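Local coordinates for protein tryptophan--tRNA ligase (Mycoplasma pneumoniae, PDB 2YY5) that probably catalyses the ATP-dependent attachment of tryptophan to tRNA(Trp), as a homodimeric class I aminoacyl-tRNA synthetase, at residues K237-F240 / T244-G247; Y94-Q99 / R165-R170; E31-C36 / P75-L80; P262-L267 / T295-V300. The protein carries 1 engineered substitution. One frame throughout, in Å; residues are numbered along the deposited sequence.

Contact 1: residues K237-F240 / T244-G247; sequences KIRF and TQPG
Lys237 meets Gln245 through its backbone carbonyl. Gln245 OE1 lies 3.1 Å from Lys237 O as modelled, but the amide of Gln245 is probably built turned over. Turned back, it would bring its NH2 group to this carbonyl, and a hydrogen bond may then form. The lysine chain itself leads away, and its backbone N is hydrogen-bonded to the hydroxyl of Tyr284.

The two segments flank a short connection that leads into helix 246-259, with Gln245 at the N-cap position. Ile238 and Phe240 pack on this helix. It is part of the helical region that follows the KMSKS loop; in relatives, this region carries anticodon recognition.

Arg239 then bends back toward Gln245. Its CG sits between the backbone N and the carbonyl carbon (chi1 62°). Arg239 NE is 3.3 Å from Gln245 NE2 in the model, again a possible hydrogen bond once the amide is turned. Gln245 approaches the guanidinium edge, and the two planes stand 77° apart. CG of Lys237 lies above one face of the guanidinium, offset toward its rim.

Contact 2: residues Y94-Q99 / R165-R170; sequences YLMMVQ and RDLAQR
Met96 and Leu167 form the tight, buried half of this contact. The methionine chain bends at chi2 (54°) and again at chi3, so that CG and CE, on the two sides of the sulfur, both reach the leucine. Met96 CG is 3.7 Å from Leu167 CD1. Met96 CE lies 3.7 Å from Leu167 CB. The leucine is thus touched at both its root and one methyl branch. Its other methyl, Leu167 CD2, is 4.0 Å from the backbone O of Gln99. Ala140 of helix 131-144 touches both Met96 and Leu167.

The contact joins the C-terminal end of helix 87-98 to helix 158-175, within the catalytic domain. On the second subunit, Leu45 O is hydrogen-bonded to Tyr94 OH, and Ile48 packs on Leu95 and Val98.

The more solvent-exposed side holds Gln99 and Arg170. Gln99 O lies near the plane of the guanidinium, at its edge, 2.7 Å from Arg170 NH1. The main charge partner of Arg170 is Glu104, which forms a salt bridge with NH2. Only the side-chain approach is loose: Gln99 NE2 stays 4.1 Å from Arg170 CG, and the amide and guanidinium planes are 56° apart.

Contact 3: residues E31-C36 / P75-L80; sequences ELQEQC and PQKACL
Gln33 and Lys77 lie slantwise to each other, with the amide end of the glutamine against the middle of the lysine chain. Gln33 NE2 is 3.8 Å from Lys77 CD. The glutamine puts CG between its backbone N and carbonyl carbon (chi1 55°) and then runs straight out. Its amide is held from outside the two segments: OE1 accepts a hydrogen bond from Asp74 N, and NE2 makes a weak one to Gly72 O. Lower on the chain, Gln33 CB meets Ala78 CB at 4.0 Å. The glutamine therefore has its root on the alanine and its amide beside the loop residues Gly72 and Asp74, before the strand.

This is a helix-to-strand contact in the Rossmann-type catalytic fold. Helix 29-35 leads into strand 37-42, which lies between strands 6-11 and 78-82 in the parallel sheet. Ala78 lies by the start of the neighbouring strand 78-82, and both Gln33 and Ala78 touch Leu38.

Glu34, itself exposed, also lies slantwise to Lys77. The lysine is extended, while the glutamate bends at chi2 (68°) to turn its carboxylate toward it. The salt bridge is long, 4.0 Å from Glu34 OE1 to Lys77 NZ. Lys77 has a second long, weak ion pair with Asp74. A water bridges the backbone carbonyls of Cys36 and Lys77, though how it shares its protons is uncertain.

Contact 4: residues P262-L267 / T295-V300; sequences PVNQSL and TVNLLV
Val263 and Asn264 make a mixed polar and apolar contact with Asn297, where a turn meets the flank of a long helix. The turn is a type II beta turn from Pro262 to Gln265. It links helix 246-259 to helix 265-271, in the helical part of the chain beyond the KMSKS loop. Asn264 takes the third position of the turn with a positive phi, and is also the N-cap residue of helix 265-271. Its side chain makes no capping bond. With CG opposite the carbonyl carbon (chi1 -65°), it reaches instead for helix 284-308.

Asn297 ND2 donates a hydrogen bond to Asn264 OD1 over 2.8 Å. The donor lies nearly in line with the acceptor C=O, at 168°. The bond is bent at the hydrogen, 135°, and OD1 is tilted out of the Asn297 amide plane. Val263 covers the root of the same asparagine, with its CG1 3.5 Å from Asn297 CB.

Asn264 ND2 is hydrogen-bonded to Leu258 O and Ala294 O. Both ends of this buried amide are thus engaged. The pattern is consistent with the modelled orientation of the amide, and ties the turn to the preceding helix as well as to helix 284-308.

How the contacts relate
The four contacts do not touch one another. Contact 2 lies near the tryptophan pocket: the side chain of Met96 is about 11 Å from the bound tryptophanyl-adenylate analogue, and about 9 Å from that of Asp142, a predicted tryptophan-binding residue. Contacts 1, 3 and 4 lie away from the annotated sites. Contacts 2 and 3 belong to the catalytic fold, with centres 28 Å apart; strand 78-82 runs on to helix 87-98. Contacts 1 and 4, centres 23 Å apart, share the helical part, where helix 246-259 is followed by helix 265-271. Contacts 2 and 4 lie on opposite sides of the chain's centre, 43 Å between centres.

Contact 1: residues K237-F240 / T244-G247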
# COMPACT_ATOMS: atom_id res chain seq x y z
N LYS B 237 -3.42 11.99 -49.72
CA LYS B 237 -4.10 10.73 -49.98
C LYS B 237 -4.78 10.25 -48.71
O LYS B 237 -4.12 9.88 -47.74
CB LYS B 237 -3.10 9.66 -50.44
CG LYS B 237 -3.76 8.50 -51.16
CD LYS B 237 -3.86 8.75 -52.67
CE LYS B 237 -4.66 10.01 -53.01
NZ LYS B 237 -4.57 10.35 -54.46
N ILE B 238 -6.11 10.27 -48.70
CA ILE B 238 -6.86 9.84 -47.52
C ILE B 238 -7.09 8.33 -47.55
O ILE B 238 -7.83 7.82 -48.39
CB ILE B 238 -8.21 10.57 -47.41
CG1 ILE B 238 -7.97 12.08 -47.27
CG2 ILE B 238 -8.98 10.06 -46.20
CD1 ILE B 238 -9.20 12.94 -47.51
N ARG B 239 -6.45 7.64 -46.62
CA ARG B 239 -6.55 6.19 -46.50
C ARG B 239 -5.97 5.80 -45.14
O ARG B 239 -5.37 6.63 -44.46
CB ARG B 239 -5.73 5.52 -47.59
CG ARG B 239 -4.24 5.84 -47.52
CD ARG B 239 -3.49 5.11 -48.61
NE ARG B 239 -2.50 5.97 -49.25
CZ ARG B 239 -2.13 5.84 -50.52
NH1 ARG B 239 -2.67 4.89 -51.27
NH2 ARG B 239 -1.23 6.67 -51.04
N PHE B 240 -6.15 4.53 -44.77
CA PHE B 240 -5.61 4.05 -43.50
C PHE B 240 -4.18 3.55 -43.69
O PHE B 240 -3.95 2.49 -44.28
CB PHE B 240 -6.48 2.91 -42.94
CG PHE B 240 -7.84 3.36 -42.48
CD1 PHE B 240 -8.88 3.51 -43.39
CD2 PHE B 240 -8.08 3.63 -41.14
CE1 PHE B 240 -10.15 3.93 -42.97
CE2 PHE B 240 -9.34 4.05 -40.70
CZ PHE B 240 -10.37 4.20 -41.62
N THR B 244 2.79 5.00 -42.48
CA THR B 244 3.28 6.11 -43.30
C THR B 244 2.56 7.45 -43.16
O THR B 244 3.16 8.50 -43.41
CB THR B 244 3.29 5.72 -44.78
OG1 THR B 244 1.99 5.28 -45.17
CG2 THR B 244 4.29 4.61 -45.02
N GLN B 245 1.29 7.43 -42.78
CA GLN B 245 0.53 8.67 -42.60
C GLN B 245 -0.21 8.65 -41.26
O GLN B 245 -1.44 8.60 -41.21
CB GLN B 245 -0.46 8.83 -43.74
CG GLN B 245 0.20 8.78 -45.08
CD GLN B 245 -0.78 8.93 -46.21
OE1 GLN B 245 -1.32 10.01 -46.44
NE2 GLN B 245 -1.03 7.84 -46.92
N PRO B 246 0.55 8.71 -40.14
CA PRO B 246 -0.04 8.69 -38.80
C PRO B 246 -1.15 9.71 -38.61
O PRO B 246 -2.23 9.37 -38.11
CB PRO B 246 1.17 8.94 -37.90
CG PRO B 246 2.08 9.73 -38.77
CD PRO B 246 1.99 9.00 -40.07
N GLY B 247 -0.90 10.95 -39.00
CA GLY B 247 -1.90 12.00 -38.86
C GLY B 247 -3.22 11.69 -39.54
O GLY B 247 -4.25 11.53 -38.88

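Contact 2: residues Y94-Q99 / R165-R170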
# COMPACT_ATOMS: atom_id res chain seq x y z
N TYR B 94 -1.73 -4.13 -1.44
CA TYR B 94 -0.59 -4.36 -0.56
C TYR B 94 -0.07 -5.78 -0.70
O TYR B 94 1.15 -6.00 -0.72
CB TYR B 94 -0.97 -4.08 0.90
CG TYR B 94 0.19 -4.25 1.87
CD1 TYR B 94 0.44 -5.48 2.48
CD2 TYR B 94 1.06 -3.20 2.13
CE1 TYR B 94 1.53 -5.65 3.32
CE2 TYR B 94 2.14 -3.36 2.96
CZ TYR B 94 2.38 -4.58 3.55
OH TYR B 94 3.49 -4.70 4.36
N LEU B 95 -0.96 -6.76 -0.78
CA LEU B 95 -0.52 -8.15 -0.91
C LEU B 95 0.24 -8.31 -2.22
O LEU B 95 1.24 -9.01 -2.28
CB LEU B 95 -1.71 -9.11 -0.89
CG LEU B 95 -2.58 -9.11 0.37
CD1 LEU B 95 -3.58 -10.24 0.28
CD2 LEU B 95 -1.70 -9.26 1.60
N MET B 96 -0.26 -7.65 -3.26
CA MET B 96 0.38 -7.70 -4.56
C MET B 96 1.76 -7.06 -4.47
O MET B 96 2.76 -7.65 -4.90
CB MET B 96 -0.49 -6.95 -5.58
CG MET B 96 -1.09 -7.83 -6.68
SD MET B 96 -2.04 -9.26 -6.13
CE MET B 96 -0.97 -10.58 -6.68
N MET B 97 1.83 -5.87 -3.87
CA MET B 97 3.10 -5.14 -3.71
C MET B 97 4.19 -5.95 -2.98
O MET B 97 5.34 -5.98 -3.43
CB MET B 97 2.85 -3.82 -2.96
CG MET B 97 4.12 -2.99 -2.72
SD MET B 97 3.83 -1.38 -1.95
CE MET B 97 3.12 -1.89 -0.30
N VAL B 98 3.83 -6.59 -1.88
CA VAL B 98 4.81 -7.39 -1.15
C VAL B 98 5.21 -8.62 -1.93
O VAL B 98 6.21 -9.25 -1.62
CB VAL B 98 4.30 -7.85 0.23
CG1 VAL B 98 4.08 -6.67 1.13
CG2 VAL B 98 3.03 -8.68 0.07
N GLN B 99 4.42 -8.97 -2.95
CA GLN B 99 4.75 -10.14 -3.76
C GLN B 99 5.49 -9.77 -5.04
O GLN B 99 5.81 -10.63 -5.85
CB GLN B 99 3.50 -10.94 -4.11
CG GLN B 99 3.00 -11.84 -3.00
CD GLN B 99 3.98 -12.95 -2.63
OE1 GLN B 99 4.66 -12.88 -1.60
NE2 GLN B 99 4.06 -13.97 -3.47
N ARG B 165 -0.79 -10.67 -14.60
CA ARG B 165 -0.88 -12.10 -14.81
C ARG B 165 0.34 -12.79 -14.21
O ARG B 165 0.25 -13.91 -13.73
CB ARG B 165 -0.98 -12.41 -16.30
CG ARG B 165 -2.03 -11.58 -17.03
CD ARG B 165 -2.29 -12.12 -18.42
NE ARG B 165 -2.95 -13.41 -18.35
CZ ARG B 165 -2.86 -14.35 -19.29
NH1 ARG B 165 -3.50 -15.50 -19.13
NH2 ARG B 165 -2.13 -14.13 -20.37
N ASP B 166 1.49 -12.12 -14.23
CA ASP B 166 2.69 -12.71 -13.65
C ASP B 166 2.54 -12.84 -12.14
O ASP B 166 2.94 -13.85 -11.55
CB ASP B 166 3.94 -11.88 -13.97
CG ASP B 166 4.23 -11.79 -15.46
OD1 ASP B 166 3.75 -12.67 -16.21
OD2 ASP B 166 4.94 -10.84 -15.88
N LEU B 167 1.94 -11.82 -11.52
CA LEU B 167 1.72 -11.81 -10.08
C LEU B 167 0.67 -12.85 -9.70
O LEU B 167 0.78 -13.51 -8.67
CB LEU B 167 1.27 -10.42 -9.60
CG LEU B 167 2.27 -9.26 -9.70
CD1 LEU B 167 1.66 -7.98 -9.11
CD2 LEU B 167 3.56 -9.62 -8.95
N ALA B 168 -0.36 -12.98 -10.53
CA ALA B 168 -1.43 -13.94 -10.28
C ALA B 168 -0.84 -15.35 -10.29
O ALA B 168 -1.14 -16.18 -9.42
CB ALA B 168 -2.51 -13.80 -11.34
N GLN B 169 0.02 -15.62 -11.27
CA GLN B 169 0.66 -16.92 -11.38
C GLN B 169 1.65 -17.12 -10.24
O GLN B 169 1.76 -18.22 -9.69
CB GLN B 169 1.37 -17.04 -12.74
CG GLN B 169 0.43 -17.32 -13.90
CD GLN B 169 1.18 -17.43 -15.22
OE1 GLN B 169 1.66 -16.43 -15.76
NE2 GLN B 169 1.30 -18.65 -15.73
N ARG B 170 2.38 -16.06 -9.90
CA ARG B 170 3.33 -16.09 -8.78
C ARG B 170 2.54 -16.49 -7.51
O ARG B 170 2.92 -17.43 -6.82
CB ARG B 170 3.96 -14.69 -8.64
CG ARG B 170 4.91 -14.44 -7.47
CD ARG B 170 6.38 -14.46 -7.89
NE ARG B 170 6.69 -13.73 -9.13
CZ ARG B 170 6.72 -12.40 -9.26
NH1 ARG B 170 6.46 -11.61 -8.23
NH2 ARG B 170 7.05 -11.87 -10.42

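Contact 3: residues E31-C36 / P75-L80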
# COMPACT_ATOMS: atom_id res chain seq x y z
N GLU B 31 -21.85 -1.76 -24.54
CA GLU B 31 -21.98 -3.09 -25.11
C GLU B 31 -21.65 -4.09 -24.01
O GLU B 31 -22.30 -5.13 -23.87
CB GLU B 31 -20.99 -3.26 -26.27
CG GLU B 31 -20.88 -2.04 -27.19
CD GLU B 31 -19.93 -2.28 -28.36
OE1 GLU B 31 -19.68 -1.33 -29.14
OE2 GLU B 31 -19.44 -3.42 -28.51
N LEU B 32 -20.62 -3.76 -23.24
CA LEU B 32 -20.16 -4.60 -22.14
C LEU B 32 -21.20 -4.88 -21.07
O LEU B 32 -21.44 -6.03 -20.72
CB LEU B 32 -18.90 -3.99 -21.51
CG LEU B 32 -17.63 -4.14 -22.35
CD1 LEU B 32 -16.47 -3.40 -21.73
CD2 LEU B 32 -17.32 -5.61 -22.47
N GLN B 33 -21.82 -3.83 -20.54
CA GLN B 33 -22.82 -3.99 -19.49
C GLN B 33 -24.00 -4.83 -19.97
O GLN B 33 -24.84 -5.23 -19.17
CB GLN B 33 -23.33 -2.63 -19.02
CG GLN B 33 -23.86 -1.77 -20.15
CD GLN B 33 -24.41 -0.47 -19.64
OE1 GLN B 33 -23.91 0.08 -18.66
NE2 GLN B 33 -25.45 0.03 -20.29
N GLU B 34 -24.06 -5.08 -21.27
CA GLU B 34 -25.14 -5.88 -21.83
C GLU B 34 -24.68 -7.33 -21.97
O GLU B 34 -25.47 -8.25 -21.80
CB GLU B 34 -25.54 -5.32 -23.21
CG GLU B 34 -27.03 -5.34 -23.48
CD GLU B 34 -27.82 -4.35 -22.60
OE1 GLU B 34 -27.51 -3.14 -22.62
OE2 GLU B 34 -28.75 -4.79 -21.89
N GLN B 35 -23.40 -7.52 -22.28
CA GLN B 35 -22.84 -8.85 -22.47
C GLN B 35 -22.18 -9.44 -21.23
O GLN B 35 -22.15 -10.66 -21.05
CB GLN B 35 -21.82 -8.82 -23.61
CG GLN B 35 -22.42 -8.70 -25.00
CD GLN B 35 -23.19 -9.95 -25.41
OE1 GLN B 35 -24.25 -10.26 -24.86
NE2 GLN B 35 -22.65 -10.68 -26.39
N CYS B 36 -21.64 -8.59 -20.37
CA CYS B 36 -20.96 -9.09 -19.19
C CYS B 36 -21.47 -8.51 -17.89
O CYS B 36 -22.28 -7.59 -17.88
CB CYS B 36 -19.46 -8.78 -19.27
SG CYS B 36 -18.66 -9.04 -20.86
N PRO B 75 -26.16 2.09 -13.92
CA PRO B 75 -25.97 1.47 -12.60
C PRO B 75 -26.93 0.32 -12.30
O PRO B 75 -26.79 -0.37 -11.29
CB PRO B 75 -26.14 2.66 -11.63
CG PRO B 75 -27.03 3.60 -12.39
CD PRO B 75 -26.48 3.52 -13.79
N GLN B 76 -27.91 0.11 -13.18
CA GLN B 76 -28.84 -1.00 -13.00
C GLN B 76 -28.33 -2.22 -13.76
O GLN B 76 -28.66 -3.35 -13.43
CB GLN B 76 -30.24 -0.64 -13.52
CG GLN B 76 -31.03 0.33 -12.65
CD GLN B 76 -32.49 0.38 -13.05
OE1 GLN B 76 -33.26 -0.55 -12.78
NE2 GLN B 76 -32.89 1.45 -13.72
N LYS B 77 -27.51 -1.97 -14.78
CA LYS B 77 -26.94 -3.03 -15.59
C LYS B 77 -25.49 -3.30 -15.21
O LYS B 77 -24.98 -4.40 -15.43
CB LYS B 77 -27.02 -2.65 -17.08
CG LYS B 77 -28.44 -2.44 -17.59
CD LYS B 77 -28.45 -1.81 -18.97
CE LYS B 77 -29.87 -1.52 -19.45
NZ LYS B 77 -29.88 -0.65 -20.67
N ALA B 78 -24.83 -2.30 -14.63
CA ALA B 78 -23.43 -2.42 -14.25
C ALA B 78 -23.18 -1.94 -12.81
O ALA B 78 -24.10 -1.52 -12.12
CB ALA B 78 -22.57 -1.62 -15.22
N CYS B 79 -21.92 -2.02 -12.39
CA CYS B 79 -21.50 -1.59 -11.06
C CYS B 79 -20.45 -0.50 -11.19
O CYS B 79 -19.36 -0.75 -11.68
CB CYS B 79 -20.90 -2.76 -10.28
SG CYS B 79 -20.22 -2.27 -8.69
N LEU B 80 -20.79 0.71 -10.74
CA LEU B 80 -19.87 1.84 -10.82
C LEU B 80 -19.54 2.33 -9.41
O LEU B 80 -20.42 2.78 -8.69
CB LEU B 80 -20.52 2.97 -11.64
CG LEU B 80 -19.84 4.35 -11.68
CD1 LEU B 80 -18.44 4.26 -12.28
CD2 LEU B 80 -20.72 5.30 -12.49
O HOH W 1 -22.84 -5.39 -16.38

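Contact 4: residues P262-L267 / T295-V300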
# COMPACT_ATOMS: atom_id res chain seq x y z
N PRO B 262 -25.20 7.16 -32.25
CA PRO B 262 -26.54 7.55 -32.70
C PRO B 262 -26.49 8.95 -33.31
O PRO B 262 -26.94 9.17 -34.44
CB PRO B 262 -27.35 7.51 -31.41
CG PRO B 262 -26.76 6.30 -30.74
CD PRO B 262 -25.26 6.53 -30.92
N VAL B 263 -25.94 9.91 -32.57
CA VAL B 263 -25.78 11.24 -33.13
C VAL B 263 -24.79 10.92 -34.25
O VAL B 263 -24.02 9.97 -34.12
CB VAL B 263 -25.13 12.21 -32.11
CG1 VAL B 263 -25.23 13.64 -32.61
CG2 VAL B 263 -25.82 12.08 -30.77
N ASN B 264 -24.80 11.67 -35.34
CA ASN B 264 -23.91 11.38 -36.46
C ASN B 264 -24.52 10.34 -37.40
O ASN B 264 -23.87 9.88 -38.34
CB ASN B 264 -22.54 10.88 -35.97
CG ASN B 264 -21.77 11.93 -35.19
OD1 ASN B 264 -22.11 13.11 -35.23
ND2 ASN B 264 -20.71 11.50 -34.50
N GLN B 265 -25.77 9.96 -37.14
CA GLN B 265 -26.46 9.00 -37.99
C GLN B 265 -26.51 9.54 -39.42
O GLN B 265 -26.22 8.84 -40.38
CB GLN B 265 -27.89 8.79 -37.50
CG GLN B 265 -28.67 7.76 -38.28
CD GLN B 265 -28.08 6.38 -38.14
OE1 GLN B 265 -27.94 5.87 -37.03
NE2 GLN B 265 -27.72 5.76 -39.26
N SER B 266 -26.90 10.81 -39.54
CA SER B 266 -27.01 11.48 -40.83
C SER B 266 -25.64 11.61 -41.45
O SER B 266 -25.49 11.48 -42.66
CB SER B 266 -27.62 12.87 -40.66
OG SER B 266 -28.86 12.79 -39.99
N LEU B 267 -24.65 11.88 -40.62
CA LEU B 267 -23.30 12.05 -41.11
C LEU B 267 -22.80 10.73 -41.71
O LEU B 267 -22.30 10.71 -42.83
CB LEU B 267 -22.37 12.50 -39.98
CG LEU B 267 -21.15 13.35 -40.35
CD1 LEU B 267 -20.20 13.43 -39.17
CD2 LEU B 267 -20.43 12.75 -41.54
N THR B 295 -17.26 14.89 -34.14
CA THR B 295 -16.72 15.19 -32.82
C THR B 295 -17.58 16.17 -32.04
O THR B 295 -17.96 15.89 -30.90
CB THR B 295 -15.30 15.75 -32.93
OG1 THR B 295 -14.48 14.80 -33.63
CG2 THR B 295 -14.73 16.00 -31.55
N VAL B 296 -17.89 17.32 -32.63
CA VAL B 296 -18.72 18.32 -31.96
C VAL B 296 -20.03 17.68 -31.54
O VAL B 296 -20.45 17.79 -30.39
CB VAL B 296 -19.01 19.55 -32.86
CG1 VAL B 296 -20.03 20.47 -32.19
CG2 VAL B 296 -17.72 20.34 -33.13
N ASN B 297 -20.68 16.99 -32.48
CA ASN B 297 -21.94 16.32 -32.20
C ASN B 297 -21.84 15.46 -30.95
O ASN B 297 -22.68 15.55 -30.06
CB ASN B 297 -22.36 15.44 -33.39
CG ASN B 297 -22.85 16.25 -34.57
OD1 ASN B 297 -22.77 17.49 -34.58
ND2 ASN B 297 -23.36 15.56 -35.59
N LEU B 298 -20.80 14.63 -30.88
CA LEU B 298 -20.61 13.75 -29.73
C LEU B 298 -20.39 14.56 -28.45
O LEU B 298 -21.11 14.38 -27.46
CB LEU B 298 -19.43 12.81 -29.99
CG LEU B 298 -19.09 11.62 -29.06
CD1 LEU B 298 -18.70 12.15 -27.71
CD2 LEU B 298 -20.25 10.65 -28.95
N LEU B 299 -19.41 15.46 -28.46
CA LEU B 299 -19.13 16.26 -27.27
C LEU B 299 -20.35 17.03 -26.76
O LEU B 299 -20.67 16.98 -25.57
CB LEU B 299 -17.96 17.21 -27.53
CG LEU B 299 -16.55 16.62 -27.33
CD1 LEU B 299 -16.53 15.15 -27.65
CD2 LEU B 299 -15.57 17.34 -28.22
N VAL B 300 -21.03 17.72 -27.67
CA VAL B 300 -22.22 18.49 -27.31
C VAL B 300 -23.27 17.59 -26.67
O VAL B 300 -23.97 18.00 -25.76
CB VAL B 300 -22.80 19.23 -28.55
CG1 VAL B 300 -24.17 19.82 -28.24
CG2 VAL B 300 -21.85 20.34 -28.96